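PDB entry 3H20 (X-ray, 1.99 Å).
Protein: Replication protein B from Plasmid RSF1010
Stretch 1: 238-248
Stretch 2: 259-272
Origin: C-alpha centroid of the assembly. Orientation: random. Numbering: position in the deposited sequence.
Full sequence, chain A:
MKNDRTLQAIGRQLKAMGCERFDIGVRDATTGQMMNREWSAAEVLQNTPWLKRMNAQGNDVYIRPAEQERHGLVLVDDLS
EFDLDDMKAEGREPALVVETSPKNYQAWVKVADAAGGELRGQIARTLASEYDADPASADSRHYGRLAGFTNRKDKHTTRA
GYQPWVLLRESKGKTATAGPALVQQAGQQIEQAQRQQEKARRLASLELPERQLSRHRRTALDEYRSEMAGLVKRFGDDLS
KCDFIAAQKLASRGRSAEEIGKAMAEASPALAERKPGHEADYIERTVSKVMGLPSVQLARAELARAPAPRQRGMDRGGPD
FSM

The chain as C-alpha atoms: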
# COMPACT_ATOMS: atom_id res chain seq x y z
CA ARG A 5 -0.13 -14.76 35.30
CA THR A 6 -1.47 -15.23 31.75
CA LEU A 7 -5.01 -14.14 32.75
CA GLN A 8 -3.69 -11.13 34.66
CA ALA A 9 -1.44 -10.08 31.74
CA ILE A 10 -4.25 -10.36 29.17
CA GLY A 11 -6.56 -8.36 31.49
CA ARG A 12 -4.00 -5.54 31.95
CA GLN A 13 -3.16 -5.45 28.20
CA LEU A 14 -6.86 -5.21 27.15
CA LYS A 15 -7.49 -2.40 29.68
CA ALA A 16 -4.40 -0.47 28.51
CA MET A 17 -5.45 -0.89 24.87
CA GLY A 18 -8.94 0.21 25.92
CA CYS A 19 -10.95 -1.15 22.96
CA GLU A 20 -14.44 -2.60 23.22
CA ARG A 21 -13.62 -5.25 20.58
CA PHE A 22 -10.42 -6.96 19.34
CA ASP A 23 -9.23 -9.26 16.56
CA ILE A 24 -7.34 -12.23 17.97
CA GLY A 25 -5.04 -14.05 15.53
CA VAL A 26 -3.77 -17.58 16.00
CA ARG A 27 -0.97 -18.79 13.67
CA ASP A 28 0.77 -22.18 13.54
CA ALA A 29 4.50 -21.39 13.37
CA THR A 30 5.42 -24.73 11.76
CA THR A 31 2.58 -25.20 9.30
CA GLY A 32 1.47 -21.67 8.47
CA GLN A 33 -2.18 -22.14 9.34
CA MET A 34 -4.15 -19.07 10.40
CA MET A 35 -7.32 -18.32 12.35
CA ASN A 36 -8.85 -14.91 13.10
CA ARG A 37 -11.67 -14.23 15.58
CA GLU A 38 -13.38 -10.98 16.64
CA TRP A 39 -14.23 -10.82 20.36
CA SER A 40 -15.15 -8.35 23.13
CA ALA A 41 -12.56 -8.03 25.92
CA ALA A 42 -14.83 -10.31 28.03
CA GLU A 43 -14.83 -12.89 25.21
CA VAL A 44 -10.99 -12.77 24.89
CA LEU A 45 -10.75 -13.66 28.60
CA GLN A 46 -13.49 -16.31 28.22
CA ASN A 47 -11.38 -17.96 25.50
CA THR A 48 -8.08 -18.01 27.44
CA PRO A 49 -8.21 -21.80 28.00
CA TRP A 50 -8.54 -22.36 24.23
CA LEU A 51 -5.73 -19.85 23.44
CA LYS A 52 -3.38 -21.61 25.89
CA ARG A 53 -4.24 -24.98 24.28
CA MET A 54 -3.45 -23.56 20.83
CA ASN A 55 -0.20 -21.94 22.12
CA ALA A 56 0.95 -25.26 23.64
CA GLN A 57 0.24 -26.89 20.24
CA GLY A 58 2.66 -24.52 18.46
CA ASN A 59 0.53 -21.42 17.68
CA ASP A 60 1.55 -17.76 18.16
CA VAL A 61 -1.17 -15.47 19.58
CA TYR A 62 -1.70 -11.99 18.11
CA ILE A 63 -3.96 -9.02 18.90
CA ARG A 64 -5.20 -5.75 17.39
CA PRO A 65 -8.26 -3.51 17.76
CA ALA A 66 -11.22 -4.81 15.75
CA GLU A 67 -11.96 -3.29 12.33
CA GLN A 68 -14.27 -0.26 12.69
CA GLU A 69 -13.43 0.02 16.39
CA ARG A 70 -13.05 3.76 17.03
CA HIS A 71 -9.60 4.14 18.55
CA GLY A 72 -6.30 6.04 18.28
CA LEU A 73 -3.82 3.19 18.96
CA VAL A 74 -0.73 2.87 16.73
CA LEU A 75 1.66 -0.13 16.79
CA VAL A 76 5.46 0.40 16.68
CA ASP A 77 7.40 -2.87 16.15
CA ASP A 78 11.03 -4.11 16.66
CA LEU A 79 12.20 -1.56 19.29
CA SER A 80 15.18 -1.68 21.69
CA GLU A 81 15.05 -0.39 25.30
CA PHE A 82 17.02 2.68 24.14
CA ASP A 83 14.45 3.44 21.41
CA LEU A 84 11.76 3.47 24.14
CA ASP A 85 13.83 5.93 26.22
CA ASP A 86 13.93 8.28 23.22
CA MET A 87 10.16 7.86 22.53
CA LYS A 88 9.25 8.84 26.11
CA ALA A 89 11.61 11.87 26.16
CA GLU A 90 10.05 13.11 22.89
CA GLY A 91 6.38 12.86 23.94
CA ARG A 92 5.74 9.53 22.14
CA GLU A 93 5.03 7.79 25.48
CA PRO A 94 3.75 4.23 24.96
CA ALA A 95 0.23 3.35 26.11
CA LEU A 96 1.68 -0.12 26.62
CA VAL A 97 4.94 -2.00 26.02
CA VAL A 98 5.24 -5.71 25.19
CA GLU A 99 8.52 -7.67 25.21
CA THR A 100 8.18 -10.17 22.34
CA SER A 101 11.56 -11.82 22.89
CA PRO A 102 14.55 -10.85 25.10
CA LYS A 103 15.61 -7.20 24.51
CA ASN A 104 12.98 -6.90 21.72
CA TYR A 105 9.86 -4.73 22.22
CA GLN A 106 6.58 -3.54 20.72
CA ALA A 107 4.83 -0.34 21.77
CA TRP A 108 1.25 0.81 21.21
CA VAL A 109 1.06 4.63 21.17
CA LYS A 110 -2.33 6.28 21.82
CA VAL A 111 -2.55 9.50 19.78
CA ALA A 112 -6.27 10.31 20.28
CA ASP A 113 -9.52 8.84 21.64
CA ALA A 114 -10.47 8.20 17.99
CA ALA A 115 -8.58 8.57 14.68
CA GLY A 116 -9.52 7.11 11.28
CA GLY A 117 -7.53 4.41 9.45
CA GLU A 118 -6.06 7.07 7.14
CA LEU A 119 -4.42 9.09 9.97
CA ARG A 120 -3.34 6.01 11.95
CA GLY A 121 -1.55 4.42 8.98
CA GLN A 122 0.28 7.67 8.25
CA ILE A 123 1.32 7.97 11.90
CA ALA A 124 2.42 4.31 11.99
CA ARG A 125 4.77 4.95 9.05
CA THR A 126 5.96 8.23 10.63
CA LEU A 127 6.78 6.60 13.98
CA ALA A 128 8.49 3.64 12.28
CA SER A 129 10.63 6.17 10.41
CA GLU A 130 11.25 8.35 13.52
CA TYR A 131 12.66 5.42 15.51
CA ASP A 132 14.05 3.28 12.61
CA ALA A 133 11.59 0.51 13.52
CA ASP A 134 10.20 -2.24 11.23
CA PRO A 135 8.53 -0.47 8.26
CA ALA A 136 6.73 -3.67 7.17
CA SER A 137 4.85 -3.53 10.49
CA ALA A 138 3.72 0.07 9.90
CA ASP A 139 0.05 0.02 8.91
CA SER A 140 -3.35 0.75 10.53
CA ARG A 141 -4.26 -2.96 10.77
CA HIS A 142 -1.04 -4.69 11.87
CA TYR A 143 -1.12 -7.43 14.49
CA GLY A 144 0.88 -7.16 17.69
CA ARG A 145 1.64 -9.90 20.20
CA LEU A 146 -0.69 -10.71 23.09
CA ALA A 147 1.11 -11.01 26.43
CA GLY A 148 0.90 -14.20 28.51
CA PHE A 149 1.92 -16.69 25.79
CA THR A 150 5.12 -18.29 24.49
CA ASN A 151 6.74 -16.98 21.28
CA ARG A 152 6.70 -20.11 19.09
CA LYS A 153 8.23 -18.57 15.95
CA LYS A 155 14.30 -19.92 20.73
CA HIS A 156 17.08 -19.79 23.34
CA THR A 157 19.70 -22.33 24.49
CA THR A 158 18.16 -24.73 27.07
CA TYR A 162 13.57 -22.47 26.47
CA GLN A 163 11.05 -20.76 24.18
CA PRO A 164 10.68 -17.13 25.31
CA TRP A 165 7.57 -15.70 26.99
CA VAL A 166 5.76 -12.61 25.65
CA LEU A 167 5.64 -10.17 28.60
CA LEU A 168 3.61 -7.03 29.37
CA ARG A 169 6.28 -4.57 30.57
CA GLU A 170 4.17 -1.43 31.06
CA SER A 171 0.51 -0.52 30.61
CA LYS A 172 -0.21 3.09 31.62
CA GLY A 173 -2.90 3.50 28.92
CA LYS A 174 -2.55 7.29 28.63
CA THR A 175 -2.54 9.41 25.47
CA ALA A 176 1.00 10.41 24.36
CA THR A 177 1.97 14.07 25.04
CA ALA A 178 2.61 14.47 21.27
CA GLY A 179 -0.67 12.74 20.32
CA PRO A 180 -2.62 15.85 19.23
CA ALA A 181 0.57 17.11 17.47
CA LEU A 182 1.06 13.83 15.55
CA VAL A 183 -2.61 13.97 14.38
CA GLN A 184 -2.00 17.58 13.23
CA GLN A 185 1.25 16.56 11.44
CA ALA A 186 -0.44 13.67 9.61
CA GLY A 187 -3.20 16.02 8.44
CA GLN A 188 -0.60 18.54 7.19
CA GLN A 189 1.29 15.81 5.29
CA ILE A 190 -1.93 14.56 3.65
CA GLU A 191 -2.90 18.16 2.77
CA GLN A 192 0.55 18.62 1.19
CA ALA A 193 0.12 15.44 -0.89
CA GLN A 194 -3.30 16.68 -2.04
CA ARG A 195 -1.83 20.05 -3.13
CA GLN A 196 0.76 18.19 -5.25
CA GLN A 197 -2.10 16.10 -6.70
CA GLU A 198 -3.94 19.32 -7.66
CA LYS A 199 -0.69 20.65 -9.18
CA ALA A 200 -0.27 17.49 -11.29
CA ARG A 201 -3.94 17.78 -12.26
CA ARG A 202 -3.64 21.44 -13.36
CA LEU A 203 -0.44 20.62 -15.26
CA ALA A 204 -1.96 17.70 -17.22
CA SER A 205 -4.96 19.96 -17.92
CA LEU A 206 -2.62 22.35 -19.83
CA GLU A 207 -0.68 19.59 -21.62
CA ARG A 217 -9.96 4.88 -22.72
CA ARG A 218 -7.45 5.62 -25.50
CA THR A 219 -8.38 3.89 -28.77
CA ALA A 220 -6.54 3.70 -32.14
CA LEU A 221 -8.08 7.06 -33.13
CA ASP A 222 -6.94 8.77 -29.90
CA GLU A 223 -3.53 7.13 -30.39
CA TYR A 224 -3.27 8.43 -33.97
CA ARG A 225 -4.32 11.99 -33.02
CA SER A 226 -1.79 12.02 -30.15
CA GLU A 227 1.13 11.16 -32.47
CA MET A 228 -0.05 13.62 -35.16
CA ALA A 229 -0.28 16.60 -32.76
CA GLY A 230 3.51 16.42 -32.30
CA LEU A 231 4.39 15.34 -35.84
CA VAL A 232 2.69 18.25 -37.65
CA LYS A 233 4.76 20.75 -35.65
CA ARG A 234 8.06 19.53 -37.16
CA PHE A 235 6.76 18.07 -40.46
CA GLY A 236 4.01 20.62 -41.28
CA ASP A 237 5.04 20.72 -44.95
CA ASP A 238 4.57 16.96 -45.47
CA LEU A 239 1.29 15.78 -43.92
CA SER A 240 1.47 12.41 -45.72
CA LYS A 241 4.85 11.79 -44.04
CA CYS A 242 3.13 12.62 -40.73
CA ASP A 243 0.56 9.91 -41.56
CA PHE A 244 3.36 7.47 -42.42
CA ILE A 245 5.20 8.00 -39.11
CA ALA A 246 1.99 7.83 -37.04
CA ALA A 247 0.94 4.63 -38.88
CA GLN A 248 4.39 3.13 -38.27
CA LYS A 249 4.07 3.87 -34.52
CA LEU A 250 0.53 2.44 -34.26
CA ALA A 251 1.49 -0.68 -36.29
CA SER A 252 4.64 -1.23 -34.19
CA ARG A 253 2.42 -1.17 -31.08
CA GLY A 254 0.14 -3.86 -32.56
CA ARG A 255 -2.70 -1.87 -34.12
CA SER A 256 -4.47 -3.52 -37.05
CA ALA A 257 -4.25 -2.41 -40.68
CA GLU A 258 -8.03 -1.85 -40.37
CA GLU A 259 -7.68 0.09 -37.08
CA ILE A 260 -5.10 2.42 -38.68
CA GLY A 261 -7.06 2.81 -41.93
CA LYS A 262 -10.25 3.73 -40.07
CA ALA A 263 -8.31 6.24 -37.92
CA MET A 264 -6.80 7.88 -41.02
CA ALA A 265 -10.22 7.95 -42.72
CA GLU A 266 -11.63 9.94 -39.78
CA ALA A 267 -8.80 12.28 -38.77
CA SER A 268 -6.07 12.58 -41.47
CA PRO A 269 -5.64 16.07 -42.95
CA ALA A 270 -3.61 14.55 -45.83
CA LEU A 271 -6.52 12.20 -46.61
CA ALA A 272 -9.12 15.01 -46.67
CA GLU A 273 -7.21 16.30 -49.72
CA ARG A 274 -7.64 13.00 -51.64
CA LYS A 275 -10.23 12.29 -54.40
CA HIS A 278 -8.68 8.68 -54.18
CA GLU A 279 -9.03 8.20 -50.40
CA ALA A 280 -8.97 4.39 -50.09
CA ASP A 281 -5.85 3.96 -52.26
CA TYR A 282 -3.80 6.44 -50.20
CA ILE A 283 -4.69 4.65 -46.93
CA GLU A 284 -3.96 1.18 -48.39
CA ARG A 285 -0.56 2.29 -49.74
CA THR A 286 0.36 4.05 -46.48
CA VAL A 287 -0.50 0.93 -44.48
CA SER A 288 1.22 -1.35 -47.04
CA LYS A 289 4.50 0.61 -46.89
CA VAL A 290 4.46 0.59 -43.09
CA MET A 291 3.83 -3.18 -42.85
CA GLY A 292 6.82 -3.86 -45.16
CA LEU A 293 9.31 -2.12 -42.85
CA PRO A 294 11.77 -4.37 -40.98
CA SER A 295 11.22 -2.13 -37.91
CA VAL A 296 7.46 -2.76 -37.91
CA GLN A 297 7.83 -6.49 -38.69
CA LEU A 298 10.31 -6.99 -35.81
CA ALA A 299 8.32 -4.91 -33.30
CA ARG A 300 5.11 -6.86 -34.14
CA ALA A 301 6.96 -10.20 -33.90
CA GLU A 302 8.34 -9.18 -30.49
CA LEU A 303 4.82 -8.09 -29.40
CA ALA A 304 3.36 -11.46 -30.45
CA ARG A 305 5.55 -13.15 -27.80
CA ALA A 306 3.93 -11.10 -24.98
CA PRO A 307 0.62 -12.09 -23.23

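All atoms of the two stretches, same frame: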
# COMPACT_ATOMS: atom_id res chain seq x y z
N ASP A 238 4.69 18.30 -44.91
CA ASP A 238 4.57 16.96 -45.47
C ASP A 238 3.61 16.13 -44.61
O ASP A 238 4.04 15.24 -43.86
CB ASP A 238 5.95 16.29 -45.54
CG ASP A 238 6.00 15.13 -46.52
OD1 ASP A 238 4.94 14.53 -46.82
OD2 ASP A 238 7.12 14.79 -46.97
N LEU A 239 2.32 16.43 -44.74
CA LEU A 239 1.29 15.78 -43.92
C LEU A 239 1.13 14.28 -44.18
O LEU A 239 0.72 13.53 -43.28
CB LEU A 239 -0.06 16.52 -44.03
CG LEU A 239 -0.10 17.93 -43.43
CD1 LEU A 239 -1.35 18.69 -43.86
CD2 LEU A 239 0.01 17.93 -41.91
N SER A 240 1.45 13.84 -45.39
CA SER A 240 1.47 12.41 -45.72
C SER A 240 2.59 11.67 -44.97
O SER A 240 2.39 10.54 -44.50
CB SER A 240 1.57 12.18 -47.22
OG SER A 240 2.77 12.72 -47.74
N LYS A 241 3.74 12.31 -44.85
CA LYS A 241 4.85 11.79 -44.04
C LYS A 241 4.43 11.67 -42.58
O LYS A 241 4.75 10.67 -41.93
CB LYS A 241 6.08 12.69 -44.18
CG LYS A 241 7.29 12.26 -43.35
CD LYS A 241 8.42 13.28 -43.44
CE LYS A 241 9.61 12.87 -42.58
NZ LYS A 241 10.35 11.69 -43.11
N CYS A 242 3.71 12.67 -42.07
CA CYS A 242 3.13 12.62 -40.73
C CYS A 242 2.27 11.36 -40.58
O CYS A 242 2.43 10.62 -39.59
CB CYS A 242 2.27 13.86 -40.45
SG CYS A 242 3.18 15.41 -40.23
N ASP A 243 1.38 11.12 -41.54
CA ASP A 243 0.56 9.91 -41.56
C ASP A 243 1.44 8.66 -41.50
O ASP A 243 1.17 7.74 -40.72
CB ASP A 243 -0.29 9.83 -42.83
CG ASP A 243 -1.60 10.62 -42.73
OD1 ASP A 243 -1.94 11.17 -41.66
OD2 ASP A 243 -2.31 10.67 -43.76
N PHE A 244 2.48 8.62 -42.33
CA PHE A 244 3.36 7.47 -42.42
C PHE A 244 4.01 7.15 -41.06
O PHE A 244 4.03 6.00 -40.63
CB PHE A 244 4.44 7.70 -43.49
CG PHE A 244 5.40 6.56 -43.64
CD1 PHE A 244 5.13 5.51 -44.50
CD2 PHE A 244 6.58 6.53 -42.90
CE1 PHE A 244 6.02 4.45 -44.64
CE2 PHE A 244 7.47 5.47 -43.02
CZ PHE A 244 7.19 4.43 -43.90
N ILE A 245 4.54 8.18 -40.41
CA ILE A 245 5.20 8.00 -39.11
C ILE A 245 4.21 7.58 -38.01
O ILE A 245 4.52 6.72 -37.19
CB ILE A 245 6.03 9.25 -38.69
CG1 ILE A 245 7.13 9.54 -39.71
CG2 ILE A 245 6.63 9.04 -37.30
CD1 ILE A 245 7.93 10.80 -39.45
N ALA A 246 3.04 8.21 -37.99
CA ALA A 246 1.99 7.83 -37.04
C ALA A 246 1.54 6.37 -37.27
O ALA A 246 1.46 5.58 -36.32
CB ALA A 246 0.79 8.79 -37.12
N ALA A 247 1.31 6.01 -38.53
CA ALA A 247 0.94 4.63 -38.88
C ALA A 247 2.01 3.63 -38.47
O ALA A 247 1.70 2.55 -37.97
CB ALA A 247 0.64 4.52 -40.38
N GLN A 248 3.28 4.00 -38.67
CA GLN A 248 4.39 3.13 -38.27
C GLN A 248 4.39 2.90 -36.75
O GLN A 248 4.66 1.78 -36.29
CB GLN A 248 5.73 3.70 -38.74
CG GLN A 248 6.91 2.79 -38.40
CD GLN A 248 8.25 3.49 -38.44
OE1 GLN A 248 8.33 4.69 -38.69
NE2 GLN A 248 9.32 2.73 -38.15
N GLU A 259 -7.69 -0.93 -38.13
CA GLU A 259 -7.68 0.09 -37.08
C GLU A 259 -7.02 1.39 -37.55
O GLU A 259 -7.56 2.48 -37.34
CB GLU A 259 -6.97 -0.43 -35.82
CG GLU A 259 -7.84 -1.28 -34.89
CD GLU A 259 -7.09 -1.77 -33.66
OE1 GLU A 259 -6.04 -2.44 -33.81
OE2 GLU A 259 -7.56 -1.51 -32.53
N ILE A 260 -5.86 1.27 -38.19
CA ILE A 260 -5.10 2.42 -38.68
C ILE A 260 -5.80 3.11 -39.85
O ILE A 260 -5.88 4.34 -39.89
CB ILE A 260 -3.65 2.01 -39.07
CG1 ILE A 260 -2.88 1.55 -37.82
CG2 ILE A 260 -2.92 3.16 -39.77
CD1 ILE A 260 -1.62 0.74 -38.13
N GLY A 261 -6.30 2.31 -40.79
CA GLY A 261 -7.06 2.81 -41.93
C GLY A 261 -8.26 3.63 -41.51
O GLY A 261 -8.45 4.75 -41.99
N LYS A 262 -9.05 3.08 -40.59
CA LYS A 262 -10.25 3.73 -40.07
C LYS A 262 -9.92 5.04 -39.33
O LYS A 262 -10.69 6.00 -39.39
CB LYS A 262 -11.03 2.76 -39.16
CG LYS A 262 -12.11 3.40 -38.30
CD LYS A 262 -13.21 2.42 -37.94
CE LYS A 262 -14.34 3.12 -37.22
NZ LYS A 262 -15.59 2.33 -37.24
N ALA A 263 -8.79 5.05 -38.63
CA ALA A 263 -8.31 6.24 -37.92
C ALA A 263 -7.90 7.34 -38.90
O ALA A 263 -8.23 8.52 -38.69
CB ALA A 263 -7.15 5.88 -37.00
N MET A 264 -7.20 6.96 -39.96
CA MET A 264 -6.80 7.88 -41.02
C MET A 264 -8.03 8.45 -41.73
O MET A 264 -8.10 9.65 -41.98
CB MET A 264 -5.87 7.20 -42.03
CG MET A 264 -4.44 6.97 -41.53
SD MET A 264 -3.37 6.11 -42.70
CE MET A 264 -3.26 7.28 -44.05
N ALA A 265 -8.98 7.57 -42.04
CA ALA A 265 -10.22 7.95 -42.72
C ALA A 265 -10.97 9.05 -41.96
O ALA A 265 -11.60 9.91 -42.58
CB ALA A 265 -11.10 6.74 -42.94
N GLU A 266 -10.89 9.01 -40.63
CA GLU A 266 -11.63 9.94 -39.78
C GLU A 266 -10.88 11.25 -39.51
O GLU A 266 -11.50 12.31 -39.48
CB GLU A 266 -11.97 9.26 -38.44
CG GLU A 266 -12.96 10.03 -37.57
CD GLU A 266 -14.38 10.00 -38.11
OE1 GLU A 266 -14.76 8.98 -38.73
OE2 GLU A 266 -15.12 10.99 -37.92
N ALA A 267 -9.56 11.17 -39.34
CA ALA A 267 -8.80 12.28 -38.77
C ALA A 267 -7.62 12.83 -39.59
O ALA A 267 -7.06 13.87 -39.23
CB ALA A 267 -8.33 11.92 -37.35
N SER A 268 -7.23 12.16 -40.68
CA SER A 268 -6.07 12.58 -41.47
C SER A 268 -6.32 13.83 -42.32
O SER A 268 -7.19 13.81 -43.19
CB SER A 268 -5.56 11.45 -42.37
OG SER A 268 -4.58 11.93 -43.28
N PRO A 269 -5.56 14.90 -42.07
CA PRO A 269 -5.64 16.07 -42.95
C PRO A 269 -5.16 15.76 -44.37
O PRO A 269 -5.76 16.25 -45.32
CB PRO A 269 -4.73 17.10 -42.28
CG PRO A 269 -3.82 16.31 -41.40
CD PRO A 269 -4.61 15.12 -40.96
N ALA A 270 -4.11 14.94 -44.50
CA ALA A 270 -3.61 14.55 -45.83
C ALA A 270 -4.66 13.80 -46.64
O ALA A 270 -4.75 13.97 -47.86
CB ALA A 270 -2.33 13.72 -45.71
N LEU A 271 -5.45 12.97 -45.97
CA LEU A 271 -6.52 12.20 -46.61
C LEU A 271 -7.66 13.09 -47.11
O LEU A 271 -8.18 12.86 -48.20
CB LEU A 271 -7.09 11.14 -45.66
CG LEU A 271 -8.28 10.36 -46.21
CD1 LEU A 271 -7.82 9.05 -46.83
CD2 LEU A 271 -9.33 10.13 -45.15
N ALA A 272 -8.04 14.09 -46.31
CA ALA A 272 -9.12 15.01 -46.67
C ALA A 272 -8.88 15.68 -48.03
O ALA A 272 -9.83 16.12 -48.70
CB ALA A 272 -9.32 16.06 -45.59
O HOH W 1 -1.88 13.84 -42.49

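Residues 239-248 form a helix that continues beyond the stretch, and residues 259-267 close a second helix that begins earlier in the chain. The two run in opposite senses: Leu 239 lies nearest Ala 270 (CA to CA 5.4 Å), Asp 243 nearest Ser 268 (CA to CA 7.1 Å), and Ala 247 nearest Ile 260 (CA to CA 6.4 Å). On the first helix the contacting residues Leu 239, Asp 243 and Ala 247 recur every four positions, one helical turn apart, and all three direct their CA-to-CB bonds toward the second stretch. The contact is modest, burying 369 Å² summed over both sides.

Its polar centre is Asp 243, a buried residue. Ser 268 OG donates a short hydrogen bond of 2.6 Å to Asp 243 OD2. Ser 268 is the first residue to leave helical geometry after the second helix, and it is also the N-cap of the weakly bonded helical turn that follows: its OG accepts from Leu 271 N at 3.0 Å. The hydroxyl thus uses its proton to hold the aspartate and its lone pair to satisfy a free backbone amide, tying the turn to the neighbouring helix. A capping bond also opens the first helix, where Asp 238 OD1 accepts from Lys 241 N (3.2 Å) and from Ser 240 OG (3.0 Å).

A water extends this polar network. It donates to Leu 239 O (2.7 Å from the water oxygen) and, weakly, to Asp 243 OD1 (2.8 Å), and accepts from Ala 270 N at 3.2 Å. It therefore bridges the backbones of the two stretches, reaching a carbonyl on one and, on the other, an amide near the start of the new turn.

Apolar contacts lie toward both ends of the interface. At one, Leu 239 CD1 meets Pro 269 CB at 4.1 Å, while Leu 239 CB lies 4.0 Å from Ala 270 CB. The small methyl of Ala 270 also sits against the backbone of the first helix, with its CB 3.8 Å from both Leu 239 C and Ser 240 N, consistent with the close approach of the two chains here. At the other end, Ala 247 CB packs on Ile 260 CG2 at 3.9 Å, and Ile 260 CD1 comes within 3.8 Å of Ala 247 O. Between them, Met 264 places its terminal methyl against the aspartate, Met 264 CE lying 3.5 Å from Asp 243 OD2, so that the carboxylate is flanked by carbon as well as by the serine hydroxyl.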